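Local coordinates for protein 1,3-alpha-isomaltosidase (Kribbella flavida DSM 17836, PDB 5X3I) that hydrolyses the alpha-1,3-glucosidic linkages of the starch-derived cyclic tetrasaccharide cyclobis-(1-6)-alpha-nigerosyl inside the cell, releasing isomaltose, at residues A330-W336 against I387-Q393; G341-W345 against K455-L459; D464-T470 against K513-S519. The protein carries 1 engineered substitution. All blocks are in the same frame, centred on the assembly; numbering follows the deposited sequence.

Contact 1 of 3, residues A330-W336 against I387-Q393; sequences AVVIEAW and IKVILWQ. With GOL (glycerol), chain N.
The Trp336 indole lays one face on Leu391 and turns its edge to the backbone of Trp392, where strands 330-333 and 388-393, parallel neighbours in the TIM barrel of this family 31 glycosidase, come to their C-terminal ends. Leu391 CB stands 4.0 Å from the centroid of the five-membered ring of Trp336, a CH-pi contact, while its methyl CD1 sits over the centre of the indole. At the edge, Trp336 NE1 donates to Trp392 O at 3.0 Å; the bond is nearly straight (171°), lies in both the ring and the carbonyl planes and uses a carbonyl lone pair. Gln393 NE2 gives the same oxygen a second, more bent bond, and Gln393 OE1 is taken by Arg456.

The Trp392 ring has its edge at a glycerol, probably from the crystallisation liquor: with CG anti to the backbone N (chi1 -175°), Trp392 NE1 reaches glycerol O1 at 2.8 Å. Glu334 OE1 accepts from that hydroxyl at 3.0 Å, and Glu334 CG packs on Trp392 CD1, the carboxylate plane turned 61° from the ring. Lys469 pairs with Glu334 OE1 in a salt bridge. The glycerol also bonds to Asp536, the inferred proton donor, and Trp392 touches Ala471, the engineered replacement of the inferred nucleophile, so this end of the contact lines the active site.

Behind it, four backbone hydrogen bonds join the strands, starting with Val331 N to Lys388 O at 2.8 Å. Val332 and Ile390 share one face of the sheet and both touch Trp302 and Lys469. On the other, Val331, Ile333 and Val389 meet helix 375-384, and Ile333 CD1 lies 4.2 Å from Val389 CG1.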
loop_
_atom_site.group_PDB
_atom_site.type_symbol
_atom_site.label_atom_id
_atom_site.label_comp_id
_atom_site.label_asym_id
_atom_site.label_seq_id
_atom_site.Cartn_x
_atom_site.Cartn_y
_atom_site.Cartn_z
ATOM N N ALA A 330 -4.705 -20.736 -5.007
ATOM C CA ALA A 330 -5.236 -19.644 -5.817
ATOM C C ALA A 330 -4.282 -19.216 -6.927
ATOM O O ALA A 330 -3.079 -19.202 -6.737
ATOM C CB ALA A 330 -5.563 -18.449 -4.949
ATOM N N VAL A 331 -4.826 -18.836 -8.071
ATOM C CA VAL A 331 -4.006 -18.231 -9.113
ATOM C C VAL A 331 -4.504 -16.820 -9.385
ATOM O O VAL A 331 -5.707 -16.580 -9.497
ATOM C CB VAL A 331 -3.995 -19.059 -10.422
ATOM C CG1 VAL A 331 -5.390 -19.159 -11.036
ATOM C CG2 VAL A 331 -2.986 -18.480 -11.426
ATOM N N VAL A 332 -3.563 -15.887 -9.438
ATOM C CA VAL A 332 -3.847 -14.518 -9.800
ATOM C C VAL A 332 -3.499 -14.308 -11.272
ATOM O O VAL A 332 -2.399 -14.623 -11.693
ATOM C CB VAL A 332 -3.044 -13.512 -8.928
ATOM C CG1 VAL A 332 -3.363 -12.108 -9.331
ATOM C CG2 VAL A 332 -3.320 -13.719 -7.426
ATOM N N ILE A 333 -4.426 -13.776 -12.049
ATOM C CA ILE A 333 -4.108 -13.444 -13.427
ATOM C C ILE A 333 -4.099 -11.931 -13.602
ATOM O O ILE A 333 -5.149 -11.293 -13.610
ATOM C CB ILE A 333 -5.115 -14.060 -14.423
ATOM C CG1 ILE A 333 -5.385 -15.537 -14.098
ATOM C CG2 ILE A 333 -4.598 -13.911 -15.846
ATOM C CD1 ILE A 333 -6.515 -16.167 -14.955
ATOM N N GLU A 334 -2.909 -11.364 -13.749
ATOM C CA GLU A 334 -2.810 -9.924 -13.932
ATOM C C GLU A 334 -3.107 -9.452 -15.342
ATOM O O GLU A 334 -3.922 -8.543 -15.505
ATOM C CB GLU A 334 -1.432 -9.407 -13.510
ATOM C CG GLU A 334 -1.201 -9.441 -12.020
ATOM C CD GLU A 334 -0.103 -8.479 -11.581
ATOM O OE1 GLU A 334 -0.140 -8.005 -10.431
ATOM O OE2 GLU A 334 0.801 -8.221 -12.395
ATOM N N ALA A 335 -2.500 -10.039 -16.377
ATOM C CA ALA A 335 -2.955 -9.552 -17.658
ATOM C C ALA A 335 -3.895 -10.568 -18.248
ATOM O O ALA A 335 -3.513 -11.398 -19.085
ATOM C CB ALA A 335 -1.770 -9.341 -18.579
ATOM N N TRP A 336 -5.163 -10.374 -17.916
ATOM C CA TRP A 336 -6.252 -11.155 -18.466
ATOM C C TRP A 336 -7.091 -10.397 -19.446
ATOM O O TRP A 336 -7.905 -10.990 -20.138
ATOM C CB TRP A 336 -7.152 -11.640 -17.338
ATOM C CG TRP A 336 -7.819 -10.510 -16.603
ATOM C CD1 TRP A 336 -7.293 -9.767 -15.581
ATOM C CD2 TRP A 336 -9.133 -9.995 -16.831
ATOM N NE1 TRP A 336 -8.205 -8.828 -15.156
ATOM C CE2 TRP A 336 -9.343 -8.948 -15.902
ATOM C CE3 TRP A 336 -10.162 -10.321 -17.717
ATOM C CZ2 TRP A 336 -10.533 -8.235 -15.841
ATOM C CZ3 TRP A 336 -11.346 -9.607 -17.651
ATOM C CH2 TRP A 336 -11.520 -8.580 -16.722
ATOM N N ILE A 387 -8.668 -24.878 -7.088
ATOM C CA ILE A 387 -7.896 -23.647 -7.228
ATOM C C ILE A 387 -8.810 -22.462 -7.525
ATOM O O ILE A 387 -9.618 -22.525 -8.450
ATOM C CB ILE A 387 -6.852 -23.779 -8.350
ATOM C CG1 ILE A 387 -5.944 -24.988 -8.098
ATOM C CG2 ILE A 387 -6.037 -22.499 -8.481
ATOM C CD1 ILE A 387 -5.015 -25.319 -9.254
ATOM N N LYS A 388 -8.705 -21.411 -6.714
ATOM C CA LYS A 388 -9.452 -20.162 -6.920
ATOM C C LYS A 388 -8.809 -19.239 -7.960
ATOM O O LYS A 388 -7.613 -19.315 -8.225
ATOM C CB LYS A 388 -9.622 -19.415 -5.595
ATOM C CG LYS A 388 -10.237 -20.259 -4.485
ATOM C CD LYS A 388 -11.595 -20.834 -4.898
ATOM C CE LYS A 388 -12.200 -21.657 -3.759
ATOM N NZ LYS A 388 -13.621 -21.969 -4.018
ATOM N N VAL A 389 -9.622 -18.378 -8.556
ATOM C CA VAL A 389 -9.149 -17.513 -9.612
ATOM C C VAL A 389 -9.368 -16.042 -9.238
ATOM O O VAL A 389 -10.482 -15.630 -8.896
ATOM C CB VAL A 389 -9.837 -17.831 -10.940
ATOM C CG1 VAL A 389 -9.395 -16.867 -12.020
ATOM C CG2 VAL A 389 -9.563 -19.297 -11.358
ATOM N N ILE A 390 -8.286 -15.281 -9.297
ATOM C CA ILE A 390 -8.275 -13.869 -8.921
ATOM C C ILE A 390 -7.875 -13.015 -10.122
ATOM O O ILE A 390 -6.843 -13.262 -10.732
ATOM C CB ILE A 390 -7.285 -13.591 -7.769
ATOM C CG1 ILE A 390 -7.457 -14.594 -6.624
ATOM C CG2 ILE A 390 -7.381 -12.117 -7.306
ATOM C CD1 ILE A 390 -8.779 -14.508 -5.957
ATOM N N LEU A 391 -8.687 -12.018 -10.452
ATOM C CA LEU A 391 -8.417 -11.143 -11.594
ATOM C C LEU A 391 -7.935 -9.744 -11.165
ATOM O O LEU A 391 -8.483 -9.146 -10.252
ATOM C CB LEU A 391 -9.668 -11.007 -12.462
ATOM C CG LEU A 391 -10.210 -12.304 -13.078
ATOM C CD1 LEU A 391 -11.414 -12.000 -13.964
ATOM C CD2 LEU A 391 -9.125 -13.051 -13.839
ATOM N N TRP A 392 -6.925 -9.239 -11.857
ATOM C CA TRP A 392 -6.343 -7.925 -11.587
ATOM C C TRP A 392 -7.305 -6.792 -11.922
ATOM O O TRP A 392 -8.065 -6.875 -12.880
ATOM C CB TRP A 392 -5.051 -7.778 -12.388
ATOM C CG TRP A 392 -4.207 -6.540 -12.166
ATOM C CD1 TRP A 392 -3.250 -6.357 -11.207
ATOM C CD2 TRP A 392 -4.182 -5.364 -12.982
ATOM N NE1 TRP A 392 -2.660 -5.126 -11.357
ATOM C CE2 TRP A 392 -3.212 -4.497 -12.441
ATOM C CE3 TRP A 392 -4.898 -4.954 -14.108
ATOM C CZ2 TRP A 392 -2.942 -3.245 -12.985
ATOM C CZ3 TRP A 392 -4.625 -3.712 -14.651
ATOM C CH2 TRP A 392 -3.657 -2.871 -14.086
ATOM N N GLN A 393 -7.238 -5.733 -11.122
ATOM C CA GLN A 393 -8.028 -4.530 -11.305
ATOM C C GLN A 393 -7.203 -3.282 -10.992
ATOM O O GLN A 393 -6.249 -3.333 -10.208
ATOM C CB GLN A 393 -9.262 -4.552 -10.411
ATOM C CG GLN A 393 -10.319 -5.540 -10.823
ATOM C CD GLN A 393 -11.059 -5.074 -12.053
ATOM O OE1 GLN A 393 -11.910 -4.194 -11.977
ATOM N NE2 GLN A 393 -10.722 -5.649 -13.195
HETATM C C1 GOL N . 0.242 -4.259 -8.901
HETATM O O1 GOL N . -0.166 -5.010 -10.020
HETATM C C2 GOL N . 1.755 -4.297 -8.745
HETATM O O2 GOL N . 2.003 -3.880 -7.458
HETATM C C3 GOL N . 2.292 -5.692 -9.129
HETATM O O3 GOL N . 1.993 -6.682 -8.215
#

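Contact 2 of 3, residues G341-W345 against K455-L459; sequences GITIW and KRRYL
Thr343 meets Lys455 and Arg456 with its side chain and Tyr458 with its backbone oxygen, fixing a loop that follows strand 330-333 of the TIM barrel against the chain running into helix 457-461. This is the tight part. Thr343 CB rests over the centre of the Arg456 guanidinium, 3.7 Å from CZ, and the two side chains cross at about a right angle. With OG1 anti to the backbone N (chi1 -168°), the Thr343 hydroxyl swings over to the carbonyl of Lys455 and gives Lys455 O a weak hydrogen bond of 3.1 Å, while the aliphatic part of the arginine closes in, Arg456 CD being 3.3 Å from Thr343 OG1. Arg456 NE makes no bond to that hydroxyl; its partner is Gln393 OE1, and Arg456 NH1 donates to Trp452 O.

The Tyr458 hydroxyl donates to Thr343 O at 2.8 Å, tilted 15° from the carbonyl plane. The tyrosine OH also takes a proton from a water that accepts from Trp345 N, so that one phenol holds the backbone at both Thr343 and Trp345.

Packing is looser around the end of the guanidinium, where water fills in between the segments. Arg456 NH2 donates to one water at 3.0 Å, in the plane of the guanidinium, and a second water, only weakly held by Arg456 NH1, donates to Gly341 O. Directly, Arg456 NH2 comes no nearer than 3.8 Å to the carbonyl oxygens of Gly341 and Ile342. The side chain of Ile342 leads off to touch Trp392 and lies about 9 Å from that of Ala471, the engineered residue at the inferred nucleophile position. At the other end the join is a light one between side chains, with Leu459 CD2 4.3 Å from Trp345 CD1.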
loop_
_atom_site.group_PDB
_atom_site.type_symbol
_atom_site.label_atom_id
_atom_site.label_comp_id
_atom_site.label_asym_id
_atom_site.label_seq_id
_atom_site.Cartn_x
_atom_site.Cartn_y
_atom_site.Cartn_z
ATOM N N GLY A 341 -10.262 -1.141 -21.054
ATOM C CA GLY A 341 -11.097 -0.969 -19.907
ATOM C C GLY A 341 -10.765 -1.805 -18.683
ATOM O O GLY A 341 -11.168 -1.468 -17.635
ATOM N N ILE A 342 -10.043 -2.907 -18.878
ATOM C CA ILE A 342 -9.660 -3.813 -17.823
ATOM C C ILE A 342 -10.888 -4.358 -17.112
ATOM O O ILE A 342 -10.903 -4.495 -15.924
ATOM C CB ILE A 342 -8.682 -3.199 -16.804
ATOM C CG1 ILE A 342 -7.806 -2.115 -17.416
ATOM C CG2 ILE A 342 -7.830 -4.256 -16.142
ATOM C CD1 ILE A 342 -6.795 -2.566 -18.427
ATOM N N THR A 343 -11.917 -4.638 -17.877
ATOM C CA THR A 343 -13.095 -5.278 -17.377
ATOM C C THR A 343 -13.629 -6.285 -18.388
ATOM O O THR A 343 -14.690 -6.782 -18.241
ATOM C CB THR A 343 -14.165 -4.254 -16.918
ATOM O OG1 THR A 343 -15.191 -4.907 -16.194
ATOM C CG2 THR A 343 -14.730 -3.544 -18.108
ATOM N N ILE A 344 -12.829 -6.586 -19.394
ATOM C CA ILE A 344 -13.202 -7.534 -20.454
ATOM C C ILE A 344 -12.028 -8.457 -20.829
ATOM O O ILE A 344 -10.900 -7.999 -20.925
ATOM C CB ILE A 344 -13.684 -6.762 -21.717
ATOM C CG1 ILE A 344 -15.025 -6.076 -21.451
ATOM C CG2 ILE A 344 -13.782 -7.674 -22.936
ATOM C CD1 ILE A 344 -15.470 -5.157 -22.564
ATOM N N TRP A 345 -12.278 -9.753 -21.017
ATOM C CA TRP A 345 -11.202 -10.678 -21.397
ATOM C C TRP A 345 -10.549 -10.241 -22.719
ATOM O O TRP A 345 -11.241 -9.860 -23.651
ATOM C CB TRP A 345 -11.725 -12.113 -21.540
ATOM C CG TRP A 345 -12.151 -12.802 -20.275
ATOM C CD1 TRP A 345 -13.418 -12.887 -19.769
ATOM C CD2 TRP A 345 -11.315 -13.541 -19.383
ATOM N NE1 TRP A 345 -13.418 -13.626 -18.606
ATOM C CE2 TRP A 345 -12.137 -14.035 -18.348
ATOM C CE3 TRP A 345 -9.951 -13.833 -19.356
ATOM C CZ2 TRP A 345 -11.637 -14.796 -17.306
ATOM C CZ3 TRP A 345 -9.459 -14.592 -18.314
ATOM C CH2 TRP A 345 -10.299 -15.061 -17.303
ATOM N N LYS A 455 -19.798 -3.283 -14.275
ATOM C CA LYS A 455 -19.097 -3.730 -15.474
ATOM C C LYS A 455 -18.364 -5.052 -15.240
ATOM O O LYS A 455 -18.141 -5.817 -16.181
ATOM C CB LYS A 455 -18.115 -2.646 -15.939
ATOM C CG LYS A 455 -18.794 -1.289 -16.173
ATOM C CD LYS A 455 -17.881 -0.289 -16.854
ATOM C CE LYS A 455 -18.591 1.064 -17.027
ATOM N NZ LYS A 455 -19.879 0.934 -17.751
ATOM N N ARG A 456 -18.003 -5.308 -13.985
ATOM C CA ARG A 456 -17.310 -6.530 -13.606
ATOM C C ARG A 456 -18.254 -7.656 -13.126
ATOM O O ARG A 456 -17.801 -8.772 -12.853
ATOM C CB ARG A 456 -16.290 -6.231 -12.506
ATOM C CG ARG A 456 -15.052 -5.437 -12.943
ATOM C CD ARG A 456 -15.293 -3.934 -13.078
ATOM N NE ARG A 456 -14.031 -3.283 -13.405
ATOM C CZ ARG A 456 -13.895 -2.069 -13.924
ATOM N NH1 ARG A 456 -14.953 -1.301 -14.177
ATOM N NH2 ARG A 456 -12.675 -1.625 -14.188
ATOM N N ARG A 457 -19.544 -7.353 -13.011
ATOM C CA ARG A 457 -20.473 -8.284 -12.371
ATOM C C ARG A 457 -20.506 -9.658 -13.057
ATOM O O ARG A 457 -20.505 -10.684 -12.379
ATOM C CB ARG A 457 -21.890 -7.701 -12.311
ATOM C CG ARG A 457 -22.921 -8.631 -11.667
ATOM C CD ARG A 457 -24.239 -7.913 -11.352
ATOM N NE ARG A 457 -24.018 -6.858 -10.376
ATOM C CZ ARG A 457 -23.892 -7.063 -9.069
ATOM N NH1 ARG A 457 -24.001 -8.291 -8.567
ATOM N NH2 ARG A 457 -23.665 -6.038 -8.260
ATOM N N TYR A 458 -20.510 -9.676 -14.388
ATOM C CA TYR A 458 -20.552 -10.948 -15.114
ATOM C C TYR A 458 -19.313 -11.812 -14.835
ATOM O O TYR A 458 -19.368 -13.032 -14.958
ATOM C CB TYR A 458 -20.701 -10.714 -16.620
ATOM C CG TYR A 458 -19.421 -10.294 -17.305
ATOM C CD1 TYR A 458 -18.971 -8.985 -17.227
ATOM C CD2 TYR A 458 -18.669 -11.203 -18.035
ATOM C CE1 TYR A 458 -17.802 -8.591 -17.857
ATOM C CE2 TYR A 458 -17.491 -10.819 -18.673
ATOM C CZ TYR A 458 -17.066 -9.509 -18.574
ATOM O OH TYR A 458 -15.908 -9.114 -19.184
ATOM N N LEU A 459 -18.208 -11.187 -14.435
ATOM C CA LEU A 459 -16.999 -11.943 -14.118
ATOM C C LEU A 459 -17.208 -12.800 -12.881
ATOM O O LEU A 459 -16.729 -13.933 -12.828
ATOM C CB LEU A 459 -15.792 -11.023 -13.916
ATOM C CG LEU A 459 -15.367 -10.150 -15.094
ATOM C CD1 LEU A 459 -14.463 -9.015 -14.604
ATOM C CD2 LEU A 459 -14.652 -10.977 -16.170
HETATM O O HOH W 1 -13.664 -0.007 -16.840
HETATM O O HOH W 2 -9.836 -2.484 -13.601
HETATM O O HOH W 3 -15.152 -10.636 -21.619
#

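Contact 3 of 3, residues D464-T470 against K513-S519; sequences DVDGFKT and KAPVTFS
Lys513 NZ is gripped by three oxygens just ahead of strands 467-470 and 517-519, parallel neighbours in the TIM barrel. It forms salt bridges with Asp464 OD1 at 2.8 Å and Asp466 OD2 at 2.9 Å, and donates to Val465 O. The ammonium stands above both carboxylate planes, 65° out of that of Asp464 and 50° out of that of Asp466, reached by a kink in the lysine chain (chi3 98°). Asp466 keeps its other oxygen, OD1, for His383 and the backbone of Val389. A methionine in place of Lys513 would probably leave the two neighbouring carboxylates without their shared positive charge, and the Val465 carbonyl without this donor.

A water bridges Asp466 O and Ala514 O before the strands meet. Then Phe468 N donates to Val516 O at 3.2 Å and Phe518 N to Phe468 O at 2.9 Å.

The extended Lys469 runs alongside Phe518, its CG 3.8 Å from Phe518 CD1 at the ring edge, while Trp302 and Trp533 stack on the phenylalanine. Lys469 NZ goes on to Glu334 and the bound glycerol, so the strand delivers it to the active site. On the opposite face of the sheet, Thr470 OG1 and Ser519 OG lie 2.7 Å apart.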
loop_
_atom_site.group_PDB
_atom_site.type_symbol
_atom_site.label_atom_id
_atom_site.label_comp_id
_atom_site.label_asym_id
_atom_site.label_seq_id
_atom_site.Cartn_x
_atom_site.Cartn_y
_atom_site.Cartn_z
ATOM N N ASP A 464 -17.750 -16.938 -12.344
ATOM C CA ASP A 464 -17.517 -17.436 -10.978
ATOM C C ASP A 464 -16.098 -17.122 -10.432
ATOM O O ASP A 464 -15.526 -17.894 -9.667
ATOM C CB ASP A 464 -17.779 -18.944 -10.923
ATOM C CG ASP A 464 -17.985 -19.455 -9.499
ATOM O OD1 ASP A 464 -18.506 -18.717 -8.638
ATOM O OD2 ASP A 464 -17.594 -20.598 -9.245
ATOM N N VAL A 465 -15.548 -15.983 -10.847
ATOM C CA VAL A 465 -14.274 -15.492 -10.318
ATOM C C VAL A 465 -14.353 -15.331 -8.786
ATOM O O VAL A 465 -15.376 -14.935 -8.247
ATOM C CB VAL A 465 -13.887 -14.169 -11.024
ATOM C CG1 VAL A 465 -12.808 -13.398 -10.264
ATOM C CG2 VAL A 465 -13.444 -14.483 -12.453
ATOM N N ASP A 466 -13.292 -15.714 -8.093
ATOM C CA ASP A 466 -13.303 -15.741 -6.639
ATOM C C ASP A 466 -12.781 -14.499 -5.913
ATOM O O ASP A 466 -12.887 -14.406 -4.699
ATOM C CB ASP A 466 -12.522 -16.948 -6.184
ATOM C CG ASP A 466 -13.004 -18.208 -6.862
ATOM O OD1 ASP A 466 -12.312 -18.689 -7.750
ATOM O OD2 ASP A 466 -14.108 -18.654 -6.543
ATOM N N GLY A 467 -12.199 -13.564 -6.641
ATOM C CA GLY A 467 -11.641 -12.387 -5.993
ATOM C C GLY A 467 -11.026 -11.431 -6.988
ATOM O O GLY A 467 -10.957 -11.734 -8.169
ATOM N N PHE A 468 -10.582 -10.280 -6.509
ATOM C CA PHE A 468 -9.972 -9.289 -7.383
ATOM C C PHE A 468 -8.691 -8.775 -6.766
ATOM O O PHE A 468 -8.640 -8.485 -5.575
ATOM C CB PHE A 468 -10.929 -8.129 -7.655
ATOM C CG PHE A 468 -12.128 -8.508 -8.460
ATOM C CD1 PHE A 468 -13.351 -8.736 -7.846
ATOM C CD2 PHE A 468 -12.034 -8.650 -9.833
ATOM C CE1 PHE A 468 -14.463 -9.093 -8.594
ATOM C CE2 PHE A 468 -13.132 -9.004 -10.584
ATOM C CZ PHE A 468 -14.350 -9.222 -9.963
ATOM N N LYS A 469 -7.656 -8.634 -7.576
ATOM C CA LYS A 469 -6.465 -8.047 -7.045
ATOM C C LYS A 469 -6.661 -6.582 -7.348
ATOM O O LYS A 469 -6.430 -6.132 -8.477
ATOM C CB LYS A 469 -5.219 -8.609 -7.731
ATOM C CG LYS A 469 -3.900 -7.925 -7.370
ATOM C CD LYS A 469 -2.688 -8.712 -7.882
ATOM C CE LYS A 469 -1.370 -8.142 -7.335
ATOM N NZ LYS A 469 -0.153 -8.843 -7.820
ATOM N N THR A 470 -6.963 -5.817 -6.312
ATOM C CA THR A 470 -7.325 -4.448 -6.583
ATOM C C THR A 470 -6.037 -3.702 -6.320
ATOM O O THR A 470 -5.751 -3.268 -5.209
ATOM C CB THR A 470 -8.451 -3.997 -5.626
ATOM O OG1 THR A 470 -8.294 -4.701 -4.376
ATOM C CG2 THR A 470 -9.829 -4.343 -6.189
ATOM N N LYS A 513 -20.538 -14.134 -2.537
ATOM C CA LYS A 513 -19.191 -14.628 -2.306
ATOM C C LYS A 513 -18.457 -13.782 -1.271
ATOM O O LYS A 513 -18.801 -12.636 -1.055
ATOM C CB LYS A 513 -18.392 -14.650 -3.603
ATOM C CG LYS A 513 -18.985 -15.539 -4.675
ATOM C CD LYS A 513 -18.048 -15.694 -5.839
ATOM C CE LYS A 513 -17.262 -16.981 -5.736
ATOM N NZ LYS A 513 -16.653 -17.335 -7.034
ATOM N N ALA A 514 -17.450 -14.361 -0.639
ATOM C CA ALA A 514 -16.648 -13.648 0.356
ATOM C C ALA A 514 -15.878 -12.483 -0.268
ATOM O O ALA A 514 -15.443 -12.566 -1.412
ATOM C CB ALA A 514 -15.698 -14.593 1.031
ATOM N N PRO A 515 -15.710 -11.388 0.500
ATOM C CA PRO A 515 -15.134 -10.151 -0.037
ATOM C C PRO A 515 -13.629 -10.264 -0.174
ATOM O O PRO A 515 -12.903 -9.534 0.509
ATOM C CB PRO A 515 -15.514 -9.100 1.016
ATOM C CG PRO A 515 -15.524 -9.882 2.309
ATOM C CD PRO A 515 -16.061 -11.258 1.925
ATOM N N VAL A 516 -13.152 -11.143 -1.050
ATOM C CA VAL A 516 -11.731 -11.318 -1.120
ATOM C C VAL A 516 -11.217 -10.359 -2.180
ATOM O O VAL A 516 -11.196 -10.673 -3.348
ATOM C CB VAL A 516 -11.354 -12.796 -1.501
ATOM C CG1 VAL A 516 -9.853 -12.964 -1.644
ATOM C CG2 VAL A 516 -11.906 -13.786 -0.479
ATOM N N THR A 517 -10.632 -9.264 -1.710
ATOM C CA THR A 517 -9.940 -8.293 -2.533
ATOM C C THR A 517 -8.504 -8.459 -2.070
ATOM O O THR A 517 -8.267 -8.947 -0.968
ATOM C CB THR A 517 -10.440 -6.816 -2.332
ATOM O OG1 THR A 517 -10.529 -6.524 -0.937
ATOM C CG2 THR A 517 -11.814 -6.602 -2.957
ATOM N N PHE A 518 -7.562 -8.138 -2.940
ATOM C CA PHE A 518 -6.157 -8.261 -2.645
ATOM C C PHE A 518 -5.529 -6.914 -3.045
ATOM O O PHE A 518 -5.389 -6.636 -4.230
ATOM C CB PHE A 518 -5.613 -9.456 -3.436
ATOM C CG PHE A 518 -4.182 -9.840 -3.151
ATOM C CD1 PHE A 518 -3.243 -9.809 -4.153
ATOM C CD2 PHE A 518 -3.800 -10.322 -1.921
ATOM C CE1 PHE A 518 -1.923 -10.216 -3.924
ATOM C CE2 PHE A 518 -2.484 -10.724 -1.683
ATOM C CZ PHE A 518 -1.551 -10.679 -2.692
ATOM N N SER A 519 -5.107 -6.125 -2.061
ATOM C CA SER A 519 -4.761 -4.707 -2.267
ATOM C C SER A 519 -3.384 -4.370 -1.696
ATOM O O SER A 519 -2.982 -4.954 -0.712
ATOM C CB SER A 519 -5.795 -3.791 -1.605
ATOM O OG SER A 519 -7.118 -4.084 -1.982
HETATM O O HOH W 4 -14.809 -14.902 -2.795
#

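Overall arrangement
All three contacts belong to the TIM-barrel region. Contacts 1 and 3 join strands of its parallel sheet in the order 330-333, 388-393, 467-470, 517-519; their centres are 9 Å apart, and Gln393 N to Lys469 O links the two middle strands. Contact 2 lies 13 Å from each, outside the sheet: its segments alternate along the chain with those of contact 1, and its helix 457-461 leads into strand 467-470 of contact 3. Gln393 ties contact 1 to contact 2 through Arg456 and Ile342, while Glu334 and Lys469 bridge contacts 1 and 3 beside the active site. Contacts 1 and 3 thus set C-terminal strand ends beside the inferred catalytic positions.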